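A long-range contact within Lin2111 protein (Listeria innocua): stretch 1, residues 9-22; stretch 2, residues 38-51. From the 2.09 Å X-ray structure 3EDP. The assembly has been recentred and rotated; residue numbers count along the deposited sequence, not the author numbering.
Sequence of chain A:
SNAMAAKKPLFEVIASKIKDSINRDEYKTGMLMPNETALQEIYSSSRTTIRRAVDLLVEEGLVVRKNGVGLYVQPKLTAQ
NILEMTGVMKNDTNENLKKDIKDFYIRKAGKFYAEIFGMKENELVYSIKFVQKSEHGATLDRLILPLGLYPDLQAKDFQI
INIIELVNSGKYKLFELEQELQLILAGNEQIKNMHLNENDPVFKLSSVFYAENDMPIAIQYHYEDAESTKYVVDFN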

ATOM      1  N   PRO A   9      26.967  29.108  34.783  1.00 43.26           N
ATOM      2  CA  PRO A   9      28.102  28.225  34.475  1.00 42.08           C
ATOM      3  C   PRO A   9      28.363  28.124  32.963  1.00 31.92           C
ATOM      4  O   PRO A   9      27.457  28.311  32.150  1.00 37.62           O
ATOM      5  CB  PRO A   9      27.654  26.871  35.054  1.00 40.91           C
ATOM      6  CG  PRO A   9      26.154  26.981  35.119  1.00 42.03           C
ATOM      7  CD  PRO A   9      25.918  28.397  35.532  1.00 41.93           C
ATOM      8  N   LEU A  10      29.605  27.822  32.602  1.00 30.61           N
ATOM      9  CA  LEU A  10      30.035  27.843  31.207  1.00 33.33           C
ATOM     10  C   LEU A  10      29.269  26.880  30.283  1.00 28.06           C
ATOM     11  O   LEU A  10      28.941  27.227  29.148  1.00 30.45           O
ATOM     12  CB  LEU A  10      31.544  27.580  31.112  1.00 29.49           C
ATOM     13  CG  LEU A  10      32.073  27.626  29.675  1.00 34.80           C
ATOM     14  CD1 LEU A  10      31.897  29.022  29.085  1.00 37.75           C
ATOM     15  CD2 LEU A  10      33.526  27.171  29.608  1.00 34.14           C
ATOM     16  N   PHE A  11      28.981  25.673  30.753  1.00 25.27           N
ATOM     17  CA  PHE A  11      28.233  24.750  29.900  1.00 28.16           C
ATOM     18  C   PHE A  11      26.865  25.329  29.523  1.00 28.92           C
ATOM     19  O   PHE A  11      26.387  25.134  28.403  1.00 29.48           O
ATOM     20  CB  PHE A  11      28.123  23.348  30.517  1.00 23.46           C
ATOM     21  CG  PHE A  11      27.160  23.252  31.673  1.00 31.12           C
ATOM     22  CD1 PHE A  11      25.841  22.868  31.462  1.00 30.18           C
ATOM     23  CD2 PHE A  11      27.584  23.513  32.971  1.00 26.36           C
ATOM     24  CE1 PHE A  11      24.948  22.757  32.525  1.00 36.16           C
ATOM     25  CE2 PHE A  11      26.696  23.413  34.041  1.00 34.64           C
ATOM     26  CZ  PHE A  11      25.377  23.034  33.818  1.00 37.68           C
ATOM     27  N   GLU A  12      26.250  26.066  30.443  1.00 28.04           N
ATOM     28  CA  GLU A  12      24.955  26.685  30.154  1.00 34.15           C
ATOM     29  C   GLU A  12      25.100  27.833  29.161  1.00 31.73           C
ATOM     30  O   GLU A  12      24.241  28.025  28.299  1.00 37.43           O
ATOM     31  CB  GLU A  12      24.277  27.186  31.430  1.00 38.14           C
ATOM     32  CG  GLU A  12      23.647  26.101  32.273  1.00 47.12           C
ATOM     33  CD  GLU A  12      23.005  26.650  33.538  1.00 58.77           C
ATOM     34  OE1 GLU A  12      22.835  27.886  33.637  1.00 58.06           O
ATOM     35  OE2 GLU A  12      22.672  25.844  34.435  1.00 66.59           O
ATOM     36  N   VAL A  13      26.180  28.600  29.290  1.00 32.37           N
ATOM     37  CA  VAL A  13      26.445  29.675  28.335  1.00 31.76           C
ATOM     38  C   VAL A  13      26.596  29.083  26.938  1.00 32.49           C
ATOM     39  O   VAL A  13      26.002  29.569  25.971  1.00 36.04           O
ATOM     40  CB  VAL A  13      27.706  30.488  28.710  1.00 40.46           C
ATOM     41  CG1 VAL A  13      28.025  31.520  27.627  1.00 42.15           C
ATOM     42  CG2 VAL A  13      27.510  31.172  30.048  1.00 40.34           C
ATOM     43  N   ILE A  14      27.370  28.005  26.843  1.00 30.44           N
ATOM     44  CA  ILE A  14      27.594  27.341  25.563  1.00 25.23           C
ATOM     45  C   ILE A  14      26.325  26.682  25.004  1.00 31.38           C
ATOM     46  O   ILE A  14      26.052  26.782  23.812  1.00 28.71           O
ATOM     47  CB  ILE A  14      28.789  26.359  25.631  1.00 30.13           C
ATOM     48  CG1 ILE A  14      30.092  27.150  25.794  1.00 33.89           C
ATOM     49  CG2 ILE A  14      28.874  25.509  24.371  1.00 26.31           C
ATOM     50  CD1 ILE A  14      31.303  26.279  25.890  1.00 37.28           C
ATOM     51  N   ALA A  15      25.534  26.041  25.861  1.00 30.10           N
ATOM     52  CA  ALA A  15      24.252  25.487  25.411  1.00 29.50           C
ATOM     53  C   ALA A  15      23.360  26.573  24.791  1.00 30.27           C
ATOM     54  O   ALA A  15      22.720  26.349  23.767  1.00 34.43           O
ATOM     55  CB  ALA A  15      23.519  24.787  26.570  1.00 25.54           C
ATOM     56  N   SER A  16      23.324  27.745  25.421  1.00 33.11           N
ATOM     57  CA  SER A  16      22.540  28.873  24.909  1.00 42.38           C
ATOM     58  C   SER A  16      22.989  29.310  23.516  1.00 40.08           C
ATOM     59  O   SER A  16      22.167  29.664  22.673  1.00 42.99           O
ATOM     60  CB  SER A  16      22.621  30.069  25.864  1.00 45.52           C
ATOM     61  OG  SER A  16      22.039  29.763  27.120  1.00 57.24           O
ATOM     62  N   LYS A  17      24.298  29.293  23.284  1.00 37.90           N
ATOM     63  CA  LYS A  17      24.846  29.682  21.988  1.00 40.30           C
ATOM     64  C   LYS A  17      24.513  28.652  20.913  1.00 41.14           C
ATOM     65  O   LYS A  17      24.186  29.009  19.779  1.00 40.59           O
ATOM     66  CB  LYS A  17      26.359  29.922  22.084  1.00 41.23           C
ATOM     67  CG  LYS A  17      26.719  31.120  22.974  1.00 44.61           C
ATOM     68  CD  LYS A  17      28.143  31.601  22.761  1.00 52.35           C
ATOM     69  CE  LYS A  17      29.133  30.852  23.645  1.00 57.21           C
ATOM     70  NZ  LYS A  17      30.494  31.489  23.645  1.00 57.19           N
ATOM     71  N   ILE A  18      24.583  27.373  21.265  1.00 38.77           N
ATOM     72  CA  ILE A  18      24.186  26.331  20.325  1.00 36.12           C
ATOM     73  C   ILE A  18      22.691  26.437  20.023  1.00 44.46           C
ATOM     74  O   ILE A  18      22.261  26.270  18.881  1.00 42.87           O
ATOM     75  CB  ILE A  18      24.522  24.927  20.846  1.00 29.01           C
ATOM     76  CG1 ILE A  18      26.039  24.775  20.960  1.00 32.62           C
ATOM     77  CG2 ILE A  18      23.939  23.848  19.902  1.00 24.15           C
ATOM     78  CD1 ILE A  18      26.466  23.728  21.933  1.00 29.20           C
ATOM     79  N   LYS A  19      21.908  26.718  21.056  1.00 47.56           N
ATOM     80  CA  LYS A  19      20.474  26.915  20.898  1.00 49.41           C
ATOM     81  C   LYS A  19      20.206  28.067  19.923  1.00 50.57           C
ATOM     82  O   LYS A  19      19.325  27.976  19.070  1.00 44.70           O
ATOM     83  CB  LYS A  19      19.842  27.208  22.258  1.00 52.17           C
ATOM     84  CG  LYS A  19      18.400  26.764  22.401  1.00 59.13           C
ATOM     85  CD  LYS A  19      17.906  26.995  23.823  1.00 59.22           C
ATOM     86  CE  LYS A  19      18.923  26.508  24.846  1.00 63.35           C
ATOM     87  NZ  LYS A  19      18.585  26.960  26.228  1.00 72.17           N
ATOM     88  N   ASP A  20      20.975  29.146  20.051  1.00 47.44           N
ATOM     89  CA  ASP A  20      20.858  30.283  19.140  1.00 57.21           C
ATOM     90  C   ASP A  20      21.088  29.852  17.697  1.00 60.25           C
ATOM     91  O   ASP A  20      20.322  30.209  16.802  1.00 59.87           O
ATOM     92  CB  ASP A  20      21.853  31.387  19.506  1.00 61.86           C
ATOM     93  CG  ASP A  20      21.545  32.033  20.843  1.00 68.49           C
ATOM     94  OD1 ASP A  20      20.427  31.826  21.363  1.00 66.84           O
ATOM     95  OD2 ASP A  20      22.425  32.744  21.378  1.00 72.94           O
ATOM     96  N   SER A  21      22.155  29.090  17.480  1.00 56.66           N
ATOM     97  CA  SER A  21      22.482  28.593  16.151  1.00 55.53           C
ATOM     98  C   SER A  21      21.351  27.740  15.593  1.00 57.78           C
ATOM     99  O   SER A  21      21.022  27.823  14.409  1.00 59.16           O
ATOM    100  CB  SER A  21      23.779  27.787  16.184  1.00 51.86           C
ATOM    101  OG  SER A  21      24.865  28.609  16.576  1.00 46.85           O
ATOM    102  N   ILE A  22      20.760  26.918  16.452  1.00 51.89           N
ATOM    103  CA  ILE A  22      19.636  26.084  16.054  1.00 57.30           C
ATOM    104  C   ILE A  22      18.443  26.948  15.659  1.00 66.16           C
ATOM    105  O   ILE A  22      17.770  26.675  14.668  1.00 63.14           O
ATOM    106  CB  ILE A  22      19.235  25.101  17.173  1.00 50.04           C
ATOM    107  CG1 ILE A  22      20.339  24.060  17.369  1.00 47.16           C
ATOM    108  CG2 ILE A  22      17.907  24.418  16.844  1.00 43.64           C
ATOM    109  CD1 ILE A  22      20.041  23.029  18.421  1.00 44.52           C
ATOM    110  N   ALA A  38      34.180  18.998  17.288  1.00 27.27           N
ATOM    111  CA  ALA A  38      34.202  20.264  16.560  1.00 27.83           C
ATOM    112  C   ALA A  38      33.693  21.386  17.453  1.00 29.37           C
ATOM    113  O   ALA A  38      34.194  22.513  17.392  1.00 33.66           O
ATOM    114  CB  ALA A  38      33.366  20.177  15.275  1.00 27.18           C
ATOM    115  N   LEU A  39      32.712  21.067  18.295  1.00 25.86           N
ATOM    116  CA  LEU A  39      32.171  22.023  19.259  1.00 25.59           C
ATOM    117  C   LEU A  39      33.238  22.471  20.256  1.00 27.91           C
ATOM    118  O   LEU A  39      33.290  23.644  20.622  1.00 24.14           O
ATOM    119  CB  LEU A  39      30.952  21.449  19.993  1.00 23.55           C
ATOM    120  CG  LEU A  39      29.650  21.347  19.175  1.00 38.26           C
ATOM    121  CD1 LEU A  39      28.535  20.615  19.941  1.00 23.57           C
ATOM    122  CD2 LEU A  39      29.175  22.715  18.735  1.00 30.19           C
ATOM    123  N   GLN A  40      34.090  21.543  20.686  1.00 23.16           N
ATOM    124  CA  GLN A  40      35.207  21.886  21.566  1.00 24.67           C
ATOM    125  C   GLN A  40      36.092  22.950  20.923  1.00 23.04           C
ATOM    126  O   GLN A  40      36.534  23.882  21.588  1.00 28.69           O
ATOM    127  CB  GLN A  40      36.050  20.661  21.905  1.00 22.51           C
ATOM    128  CG  GLN A  40      35.364  19.658  22.819  1.00 33.03           C
ATOM    129  CD  GLN A  40      36.143  18.360  22.916  1.00 39.17           C
ATOM    130  OE1 GLN A  40      37.356  18.366  23.106  1.00 41.52           O
ATOM    131  NE2 GLN A  40      35.451  17.243  22.772  1.00 28.45           N
ATOM    132  N   GLU A  41      36.333  22.804  19.626  1.00 30.78           N
ATOM    133  CA  GLU A  41      37.159  23.737  18.873  1.00 30.21           C
ATOM    134  C   GLU A  41      36.449  25.073  18.667  1.00 30.04           C
ATOM    135  O   GLU A  41      37.014  26.134  18.917  1.00 32.72           O
ATOM    136  CB  GLU A  41      37.518  23.128  17.518  1.00 37.88           C
ATOM    137  CG  GLU A  41      38.145  24.095  16.538  1.00 54.55           C
ATOM    138  CD  GLU A  41      39.637  23.899  16.418  1.00 70.69           C
ATOM    139  OE1 GLU A  41      40.106  23.658  15.285  1.00 81.00           O
ATOM    140  OE2 GLU A  41      40.337  23.967  17.453  1.00 73.44           O
ATOM    141  N   ILE A  42      35.209  25.014  18.201  1.00 28.82           N
ATOM    142  CA  ILE A  42      34.422  26.215  17.942  1.00 33.96           C
ATOM    143  C   ILE A  42      34.310  27.102  19.188  1.00 35.27           C
ATOM    144  O   ILE A  42      34.439  28.328  19.115  1.00 33.19           O
ATOM    145  CB  ILE A  42      33.004  25.840  17.446  1.00 36.30           C
ATOM    146  CG1 ILE A  42      33.075  25.225  16.043  1.00 39.09           C
ATOM    147  CG2 ILE A  42      32.079  27.048  17.475  1.00 25.89           C
ATOM    148  CD1 ILE A  42      31.800  24.485  15.639  1.00 36.69           C
ATOM    149  N   TYR A  43      34.083  26.471  20.334  1.00 29.60           N
ATOM    150  CA  TYR A  43      33.856  27.207  21.571  1.00 28.68           C
ATOM    151  C   TYR A  43      35.068  27.215  22.491  1.00 26.23           C
ATOM    152  O   TYR A  43      34.983  27.663  23.632  1.00 27.93           O
ATOM    153  CB  TYR A  43      32.614  26.655  22.290  1.00 25.49           C
ATOM    154  CG  TYR A  43      31.356  27.003  21.539  1.00 33.16           C
ATOM    155  CD1 TYR A  43      30.920  28.322  21.469  1.00 42.33           C
ATOM    156  CD2 TYR A  43      30.625  26.032  20.868  1.00 25.07           C
ATOM    157  CE1 TYR A  43      29.784  28.663  20.774  1.00 45.38           C
ATOM    158  CE2 TYR A  43      29.475  26.366  20.166  1.00 34.55           C
ATOM    159  CZ  TYR A  43      29.063  27.682  20.124  1.00 43.39           C
ATOM    160  OH  TYR A  43      27.933  28.032  19.430  1.00 49.23           O
ATOM    161  N   SER A  44      36.194  26.716  21.989  1.00 27.25           N
ATOM    162  CA  SER A  44      37.435  26.700  22.761  1.00 28.23           C
ATOM    163  C   SER A  44      37.191  26.172  24.174  1.00 32.04           C
ATOM    164  O   SER A  44      37.649  26.762  25.161  1.00 30.62           O
ATOM    165  CB  SER A  44      38.056  28.105  22.814  1.00 32.45           C
ATOM    166  OG  SER A  44      38.229  28.639  21.508  1.00 35.39           O
ATOM    167  N   SER A  45      36.474  25.054  24.275  1.00 26.03           N
ATOM    168  CA  SER A  45      36.102  24.533  25.591  1.00 28.34           C
ATOM    169  C   SER A  45      36.402  23.045  25.736  1.00 26.33           C
ATOM    170  O   SER A  45      36.700  22.362  24.755  1.00 24.59           O
ATOM    171  CB  SER A  45      34.624  24.823  25.878  1.00 35.15           C
ATOM    172  OG  SER A  45      34.381  26.224  25.906  1.00 33.25           O
ATOM    173  N   SER A  46      36.334  22.540  26.964  1.00 26.24           N
ATOM    174  CA  SER A  46      36.731  21.160  27.219  1.00 31.44           C
ATOM    175  C   SER A  46      35.693  20.159  26.723  1.00 28.08           C
ATOM    176  O   SER A  46      34.536  20.503  26.445  1.00 25.46           O
ATOM    177  CB  SER A  46      36.987  20.931  28.713  1.00 28.12           C
ATOM    178  OG  SER A  46      35.770  20.881  29.432  1.00 30.64           O
ATOM    179  N   ARG A  47      36.121  18.909  26.641  1.00 23.90           N
ATOM    180  CA  ARG A  47      35.239  17.798  26.303  1.00 27.04           C
ATOM    181  C   ARG A  47      34.086  17.716  27.304  1.00 26.41           C
ATOM    182  O   ARG A  47      32.932  17.487  26.932  1.00 28.79           O
ATOM    183  CB  ARG A  47      36.044  16.501  26.318  1.00 35.26           C
ATOM    184  CG  ARG A  47      35.298  15.267  25.841  1.00 48.25           C
ATOM    185  CD  ARG A  47      36.191  14.054  26.004  1.00 50.39           C
ATOM    186  NE  ARG A  47      35.643  12.861  25.376  1.00 61.22           N
ATOM    187  CZ  ARG A  47      36.277  11.693  25.326  1.00 67.67           C
ATOM    188  NH1 ARG A  47      37.480  11.568  25.873  1.00 62.92           N
ATOM    189  NH2 ARG A  47      35.707  10.653  24.731  1.00 71.27           N
ATOM    190  N   THR A  48      34.413  17.915  28.577  1.00 24.44           N
ATOM    191  CA  THR A  48      33.448  17.857  29.678  1.00 27.40           C
ATOM    192  C   THR A  48      32.433  18.992  29.609  1.00 25.16           C
ATOM    193  O   THR A  48      31.245  18.803  29.846  1.00 28.15           O
ATOM    194  CB  THR A  48      34.178  17.950  31.029  1.00 32.48           C
ATOM    195  OG1 THR A  48      34.919  16.747  31.247  1.00 35.99           O
ATOM    196  CG2 THR A  48      33.190  18.167  32.174  1.00 30.19           C
ATOM    197  N   THR A  49      32.919  20.186  29.313  1.00 25.57           N
ATOM    198  CA  THR A  49      32.046  21.335  29.140  1.00 24.31           C
ATOM    199  C   THR A  49      31.063  21.112  27.982  1.00 30.01           C
ATOM    200  O   THR A  49      29.857  21.336  28.118  1.00 25.82           O
ATOM    201  CB  THR A  49      32.870  22.602  28.917  1.00 22.65           C
ATOM    202  OG1 THR A  49      33.592  22.895  30.120  1.00 22.63           O
ATOM    203  CG2 THR A  49      31.969  23.780  28.551  1.00 22.43           C
ATOM    204  N   ILE A  50      31.578  20.653  26.848  1.00 21.41           N
ATOM    205  CA  ILE A  50      30.732  20.419  25.681  1.00 21.78           C
ATOM    206  C   ILE A  50      29.721  19.304  25.966  1.00 26.66           C
ATOM    207  O   ILE A  50      28.540  19.409  25.613  1.00 22.48           O
ATOM    208  CB  ILE A  50      31.568  20.062  24.440  1.00 23.99           C
ATOM    209  CG1 ILE A  50      32.390  21.272  23.984  1.00 27.42           C
ATOM    210  CG2 ILE A  50      30.677  19.547  23.312  1.00 22.57           C
ATOM    211  CD1 ILE A  50      31.586  22.539  23.767  1.00 25.06           C
ATOM    212  N   ARG A  51      30.176  18.253  26.640  1.00 21.87           N
ATOM    213  CA  ARG A  51      29.287  17.121  26.931  1.00 29.59           C
ATOM    214  C   ARG A  51      28.123  17.570  27.815  1.00 27.22           C
ATOM    215  O   ARG A  51      26.982  17.122  27.651  1.00 24.73           O
ATOM    216  CB  ARG A  51      30.044  15.954  27.575  1.00 31.19           C
ATOM    217  CG  ARG A  51      29.125  14.809  28.027  1.00 43.83           C
ATOM    218  CD  ARG A  51      29.899  13.661  28.672  1.00 50.54           C
ATOM    219  NE  ARG A  51      30.619  14.075  29.876  1.00 64.58           N
ATOM    220  CZ  ARG A  51      31.945  14.151  29.968  1.00 72.77           C
ATOM    221  NH1 ARG A  51      32.514  14.539  31.106  1.00 71.59           N
ATOM    222  NH2 ARG A  51      32.706  13.836  28.925  1.00 75.00           N
TER
HETATM  223  O   HOH W   1      26.905  26.911  17.562  1.00 50.82           O

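Helix 10-22 packs against a helix-turn-helix unit formed by helix 38-42, the turn at 43-46 and helix 47-51. Its axis approaches that of helix 47-51 to 8.9 Å at an angle of 57°, and the backbones come nearest where F11 CA lies 5.2 Å from T49 CA. No direct hydrogen bond links the stretches; the contact is essentially apolar.

I14 is central. Its m chi1 and t chi2 extend CD1 into the turn, 3.8 Å from Y43 CB, 3.7 Å from T49 CG2 and a tight 3.1 Å from S45 OG. That hydroxyl donates to Y43 O (S45 OG to Y43 O, 2.8 Å), so its polarity is met within the turn. I14 CG2 meanwhile sits over one face of the Y43 ring, 4.2 Å from its centroid, a CH-pi contact.

With chi1 at -70° (m), Y43 lays its ring along the first helix: I18 CG1 lies 3.9 Å from Y43 CE2, and K17 CB 3.6 Å from Y43 OH. Water 1 joins Y43 OH (2.4 Å) to S21 OG (2.8 Å), bridging hydroxyls otherwise 4.2 Å apart.

F11, with chi1 p, leads its ring away, leaving F11 CB 3.6 Å from T49 O. S46 OG caps helix 47-51 by accepting from T49 N (2.9 Å).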